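Local atomic coordinates of ribonuclease VapC (Haemophilus influenzae, PDB entry 6NKL), a protein that probably acts as the RNA-cleaving, magnesium-dependent toxin of a toxin-antitoxin system and adopts the PIN-domain fold. Residues B[97-102]-B[116-121]. Numbering follows the deposited sequence.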
ATOM      1  N   ASN B  97       1.372  -3.199  -8.748  1.00 33.61           N
ATOM      2  CA  ASN B  97       1.702  -2.454  -7.533  1.00 32.28           C
ATOM      3  C   ASN B  97       1.011  -3.051  -6.324  1.00 27.36           C
ATOM      4  O   ASN B  97       1.634  -3.212  -5.267  1.00 31.66           O
ATOM      5  CB  ASN B  97       1.355  -0.969  -7.634  1.00 33.92           C
ATOM      6  CG  ASN B  97       2.010  -0.116  -6.462  1.00 39.10           C
ATOM      7  OD1 ASN B  97       1.379   0.792  -5.895  1.00 36.28           O
ATOM      8  ND2 ASN B  97       3.255  -0.445  -6.101  1.00 31.16           N
ATOM      9  N   ASN B  98      -0.271  -3.393  -6.451  1.00 28.60           N
ATOM     10  CA  ASN B  98      -0.981  -3.961  -5.312  1.00 29.18           C
ATOM     11  C   ASN B  98      -0.489  -5.374  -5.002  1.00 33.19           C
ATOM     12  O   ASN B  98      -0.411  -5.758  -3.832  1.00 26.74           O
ATOM     13  CB  ASN B  98      -2.484  -3.952  -5.556  1.00 29.30           C
ATOM     14  CG  ASN B  98      -3.103  -2.585  -5.274  1.00 32.73           C
ATOM     15  OD1 ASN B  98      -2.517  -1.770  -4.560  1.00 30.46           O
ATOM     16  ND2 ASN B  98      -4.291  -2.341  -5.808  1.00 36.05           N
ATOM     17  N   ASP B  99      -0.131  -6.153  -6.031  1.00 27.40           N
ATOM     18  CA  ASP B  99       0.485  -7.453  -5.781  1.00 32.92           C
ATOM     19  C   ASP B  99       1.797  -7.286  -5.034  1.00 30.99           C
ATOM     20  O   ASP B  99       2.129  -8.084  -4.151  1.00 28.43           O
ATOM     21  CB  ASP B  99       0.725  -8.193  -7.087  1.00 29.04           C
ATOM     22  CG  ASP B  99      -0.549  -8.904  -7.620  1.00 40.82           C
ATOM     23  OD1 ASP B  99      -1.537  -9.083  -6.839  1.00 34.30           O
ATOM     24  OD2 ASP B  99      -0.542  -9.304  -8.824  1.00 36.05           O
ATOM     25  N   LEU B 100       2.552  -6.241  -5.362  1.00 27.96           N
ATOM     26  CA  LEU B 100       3.823  -6.020  -4.684  1.00 30.36           C
ATOM     27  C   LEU B 100       3.613  -5.665  -3.226  1.00 26.19           C
ATOM     28  O   LEU B 100       4.318  -6.174  -2.351  1.00 27.49           O
ATOM     29  CB  LEU B 100       4.605  -4.908  -5.357  1.00 29.79           C
ATOM     30  CG  LEU B 100       5.978  -4.607  -4.775  1.00 32.05           C
ATOM     31  CD1 LEU B 100       6.854  -5.849  -4.847  1.00 33.07           C
ATOM     32  CD2 LEU B 100       6.602  -3.472  -5.558  1.00 32.77           C
ATOM     33  N   TRP B 101       2.670  -4.762  -2.942  1.00 27.50           N
ATOM     34  CA  TRP B 101       2.383  -4.443  -1.549  1.00 22.48           C
ATOM     35  C   TRP B 101       1.998  -5.711  -0.795  1.00 26.69           C
ATOM     36  O   TRP B 101       2.452  -5.928   0.321  1.00 23.36           O
ATOM     37  CB  TRP B 101       1.282  -3.384  -1.454  1.00 24.03           C
ATOM     38  CG  TRP B 101       1.787  -1.994  -1.619  1.00 26.68           C
ATOM     39  CD1 TRP B 101       1.571  -1.153  -2.681  1.00 29.24           C
ATOM     40  CD2 TRP B 101       2.597  -1.267  -0.693  1.00 27.48           C
ATOM     41  NE1 TRP B 101       2.185   0.055  -2.462  1.00 29.53           N
ATOM     42  CE2 TRP B 101       2.829   0.007  -1.251  1.00 31.38           C
ATOM     43  CE3 TRP B 101       3.157  -1.573   0.551  1.00 26.44           C
ATOM     44  CZ2 TRP B 101       3.591   0.961  -0.605  1.00 24.35           C
ATOM     45  CZ3 TRP B 101       3.906  -0.629   1.186  1.00 29.67           C
ATOM     46  CH2 TRP B 101       4.123   0.627   0.610  1.00 26.19           C
ATOM     47  N   ILE B 102       1.215  -6.590  -1.426  1.00 29.11           N
ATOM     48  CA  ILE B 102       0.749  -7.804  -0.767  1.00 29.09           C
ATOM     49  C   ILE B 102       1.928  -8.716  -0.463  1.00 28.12           C
ATOM     50  O   ILE B 102       2.101  -9.181   0.675  1.00 26.27           O
ATOM     51  CB  ILE B 102      -0.315  -8.490  -1.647  1.00 26.20           C
ATOM     52  CG1 ILE B 102      -1.591  -7.664  -1.673  1.00 27.18           C
ATOM     53  CG2 ILE B 102      -0.700  -9.895  -1.137  1.00 27.62           C
ATOM     54  CD1 ILE B 102      -2.580  -8.138  -2.731  1.00 29.06           C
ATOM     55  N   HIS B 116      -2.897 -17.591  -6.819  1.00 39.64           N
ATOM     56  CA  HIS B 116      -3.330 -18.358  -7.984  1.00 42.45           C
ATOM     57  C   HIS B 116      -2.772 -17.642  -9.195  1.00 41.04           C
ATOM     58  O   HIS B 116      -3.093 -16.469  -9.421  1.00 42.39           O
ATOM     59  CB  HIS B 116      -4.852 -18.442  -8.098  1.00 39.37           C
ATOM     60  CG  HIS B 116      -5.331 -18.979  -9.418  1.00 48.31           C
ATOM     61  ND1 HIS B 116      -5.172 -20.301  -9.786  1.00 55.04           N
ATOM     62  CD2 HIS B 116      -5.948 -18.373 -10.459  1.00 45.67           C
ATOM     63  CE1 HIS B 116      -5.684 -20.487 -10.990  1.00 56.28           C
ATOM     64  NE2 HIS B 116      -6.170 -19.335 -11.417  1.00 56.44           N
ATOM     65  N   ASN B 117      -1.905 -18.319  -9.928  1.00 46.66           N
ATOM     66  CA  ASN B 117      -1.487 -17.855 -11.242  1.00 46.23           C
ATOM     67  C   ASN B 117      -0.828 -16.470 -11.184  1.00 54.20           C
ATOM     68  O   ASN B 117      -1.154 -15.560 -11.950  1.00 60.78           O
ATOM     69  CB  ASN B 117      -2.691 -17.867 -12.184  1.00 54.32           C
ATOM     70  CG  ASN B 117      -2.297 -17.972 -13.636  1.00 68.86           C
ATOM     71  OD1 ASN B 117      -1.136 -18.246 -13.967  1.00 69.68           O
ATOM     72  ND2 ASN B 117      -3.270 -17.758 -14.522  1.00 77.63           N
ATOM     73  N   VAL B 118       0.122 -16.314 -10.266  1.00 43.32           N
ATOM     74  CA  VAL B 118       0.997 -15.146 -10.249  1.00 43.11           C
ATOM     75  C   VAL B 118       2.430 -15.655 -10.186  1.00 35.94           C
ATOM     76  O   VAL B 118       3.090 -15.574  -9.147  1.00 35.48           O
ATOM     77  CB  VAL B 118       0.676 -14.209  -9.068  1.00 41.15           C
ATOM     78  CG1 VAL B 118       1.627 -13.077  -9.021  1.00 37.66           C
ATOM     79  CG2 VAL B 118      -0.751 -13.668  -9.187  1.00 43.48           C
ATOM     80  N   LYS B 119       2.919 -16.210 -11.289  1.00 36.71           N
ATOM     81  CA  LYS B 119       4.283 -16.723 -11.310  1.00 32.86           C
ATOM     82  C   LYS B 119       5.315 -15.614 -11.111  1.00 33.86           C
ATOM     83  O   LYS B 119       6.437 -15.898 -10.671  1.00 39.73           O
ATOM     84  CB  LYS B 119       4.521 -17.472 -12.634  1.00 46.76           C
ATOM     85  CG  LYS B 119       4.396 -18.995 -12.532  1.00 43.79           C
ATOM     86  N   GLU B 120       4.942 -14.362 -11.405  1.00 33.61           N
ATOM     87  CA  GLU B 120       5.814 -13.216 -11.169  1.00 34.40           C
ATOM     88  C   GLU B 120       6.449 -13.240  -9.795  1.00 33.18           C
ATOM     89  O   GLU B 120       7.567 -12.738  -9.615  1.00 38.20           O
ATOM     90  CB  GLU B 120       5.044 -11.902 -11.268  1.00 38.79           C
ATOM     91  CG  GLU B 120       4.324 -11.639 -12.501  1.00 48.48           C
ATOM     92  CD  GLU B 120       2.951 -12.168 -12.413  1.00 44.02           C
ATOM     93  OE1 GLU B 120       2.844 -13.399 -12.507  1.00 40.92           O
ATOM     94  OE2 GLU B 120       2.012 -11.363 -12.207  1.00 49.04           O
ATOM     95  N   PHE B 121       5.704 -13.708  -8.784  1.00 35.56           N
ATOM     96  CA  PHE B 121       6.201 -13.643  -7.411  1.00 34.37           C
ATOM     97  C   PHE B 121       7.524 -14.362  -7.238  1.00 30.77           C
ATOM     98  O   PHE B 121       8.227 -14.116  -6.247  1.00 35.47           O
ATOM     99  CB  PHE B 121       5.169 -14.228  -6.430  1.00 37.73           C
ATOM    100  CG  PHE B 121       4.023 -13.282  -6.085  1.00 33.15           C
ATOM    101  CD1 PHE B 121       4.237 -11.909  -5.913  1.00 38.70           C
ATOM    102  CD2 PHE B 121       2.749 -13.776  -5.918  1.00 33.07           C
ATOM    103  CE1 PHE B 121       3.177 -11.061  -5.586  1.00 34.54           C
ATOM    104  CE2 PHE B 121       1.700 -12.945  -5.580  1.00 34.81           C
ATOM    105  CZ  PHE B 121       1.916 -11.586  -5.413  1.00 41.19           C
TER
HETATM  106  O   HOH W   1       1.592  -8.944 -10.589  1.00 43.41           O
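The phenyl ring of F121 reaches helix 97-109 at D99, meeting it with the edge that carries CE1 and CZ. F121 CE1 comes to 3.5 Å from D99 O, which lies near the ring plane, while F121 CZ rests 4.0 Å from D99 CB. With its CG beside the backbone N (chi1 -79°), F121 brings the end of its ring nearer to the helix than its CB direction suggests. V118 packs beside the ring: V118 CG1 sits 3.3 Å above one face of F121, displaced toward the rim, and makes a longer contact with D99 OD2 at 4.4 Å. A turn closed by F121 N bonding V118 O holds these two residues together. The D99 side chain, its CG also beside the backbone N (chi1 -81°), is directed toward segment 116-121. D99 OD2 accepts a hydrogen bond from a water at 2.8 Å, and that water also donates to E120 OE2 at 2.9 Å, so it bridges the two carboxylates. D99 OD1 instead pairs with a basic side chain from the chain of another protein. D99 is a predicted magnesium ligand of the PIN active site, as is D6, which F121 also touches. The contact ties the start of helix 97-109 to the loop between strands 112-115 and 128-131, with F121 touching L113 and T115 of strand 112-115 and V118 against N8 of helix 7-15.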